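Local coordinates for protein flavoredoxin (PDB 2D5M) that binds flavin mononucleotide and carries electrons as a flavoprotein of the flavin reductase-like family, probably working as a dimer, at the interface of chains A and B. Numbering follows the deposited sequence. Chains: chain A/B, flavoredoxin.

The interface of chains A and B. Residues chain A 36-40; chain B 35-36, 49.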
# COMPACT_ATOMS: atom_id res chain seq x y z
N ALA A 36 -4.18 3.62 1.70
CA ALA A 36 -4.13 2.75 2.84
C ALA A 36 -2.88 1.90 2.79
O ALA A 36 -2.32 1.65 1.72
CB ALA A 36 -5.36 1.83 2.88
N GLY A 37 -2.50 1.37 3.97
CA GLY A 37 -1.43 0.40 4.05
C GLY A 37 -1.12 0.12 5.49
O GLY A 37 -1.69 0.70 6.40
N ILE A 38 -0.26 -0.89 5.72
CA ILE A 38 0.20 -1.20 7.07
C ILE A 38 1.01 -0.01 7.56
O ILE A 38 1.82 0.54 6.79
CB ILE A 38 0.96 -2.52 7.11
CG1 ILE A 38 0.04 -3.68 6.66
CG2 ILE A 38 1.58 -2.78 8.47
CD1 ILE A 38 0.76 -4.98 6.41
N CYS A 39 0.82 0.39 8.80
CA CYS A 39 1.59 1.50 9.34
C CYS A 39 2.50 1.12 10.47
O CYS A 39 3.51 1.82 10.67
CB CYS A 39 0.74 2.70 9.80
SG CYS A 39 -0.49 2.30 11.09
N CYS A 40 2.22 0.10 11.23
CA CYS A 40 3.03 -0.24 12.40
C CYS A 40 3.02 -1.73 12.62
O CYS A 40 2.06 -2.44 12.34
CB CYS A 40 2.57 0.36 13.75
SG CYS A 40 2.66 2.14 13.83
N TRP B 35 5.75 -0.41 4.79
CA TRP B 35 4.71 0.15 5.66
C TRP B 35 4.47 1.57 5.17
O TRP B 35 4.95 2.57 5.73
CB TRP B 35 5.12 0.13 7.11
CG TRP B 35 5.09 -1.18 7.86
CD1 TRP B 35 5.24 -1.24 9.20
CD2 TRP B 35 4.89 -2.54 7.44
NE1 TRP B 35 5.16 -2.52 9.65
CE2 TRP B 35 4.95 -3.36 8.59
CE3 TRP B 35 4.65 -3.17 6.21
CZ2 TRP B 35 4.80 -4.73 8.55
CZ3 TRP B 35 4.51 -4.55 6.16
CH2 TRP B 35 4.58 -5.33 7.34
N ALA B 36 3.76 1.68 4.06
CA ALA B 36 3.69 2.89 3.28
C ALA B 36 2.51 2.82 2.33
O ALA B 36 2.05 1.74 1.96
CB ALA B 36 4.98 3.09 2.46
N SER B 49 6.17 4.80 7.16
CA SER B 49 6.51 4.55 8.57
C SER B 49 7.93 4.09 8.66
O SER B 49 8.18 2.94 8.34
CB SER B 49 5.56 3.48 9.12
OG SER B 49 4.24 3.93 9.14
O HOH W 1 -0.05 0.59 0.64
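The indole of B:Trp35 turns one face to A:Ile38, whose CG2 methyl sits over the middle of the fused ring system, 3.4 Å above its plane. Both residues belong to the flavin reductase-like domain, an FMN-binding fold that commonly pairs into dimers. That methyl is shared about equally between the five- and six-membered rings, a CH-pi contact nearest to the bridging carbon CE2. The other branch of A:Ile38 runs over the benzene half, where its CD1 comes within 3.8 Å of B:Trp35 CZ3. By the pyrrole half, A:Cys40 CA lies 4.0 Å from CD1 of B:Trp35.

Strand 36-41 of chain A supplies its whole side of this patch. From chain B come B:Ala36, which starts the same strand, B:Trp35 in the loop just before it, and B:Ser49 in the loop just after strand 44-48. A two-fold axis repeats each contact with the chains exchanged.

A:Ile38 points CG2 away from its own backbone N, with chi1 -61° setting CG1 opposite the carbonyl carbon, and this puts both branches on the indole. A:Ile38 O lies 3.3 Å from the B:Trp35 CB methylene.

One residue on from A:Ile38, A:Cys39 O accepts a hydrogen bond from the hydroxyl OG of B:Ser49, 2.7 Å away. The hydroxyl arrives in the carbonyl plane on a lone pair, the C=O...OG angle being 125°. Rotation of B:Ser49 to chi1 -65°, with OG opposite its own carbonyl carbon, carries the hydroxyl to that oxygen. A:Cys39 and A:Cys40 also form a zinc site in this structure, though the ion may come from purification or crystallisation.

Near the two-fold axis, water 1 lies 2.7 Å from both A:Ala36 O and B:Ala36 O. It bridges two carbonyls that are 4.4 Å apart, O to O, and could donate a hydrogen to each.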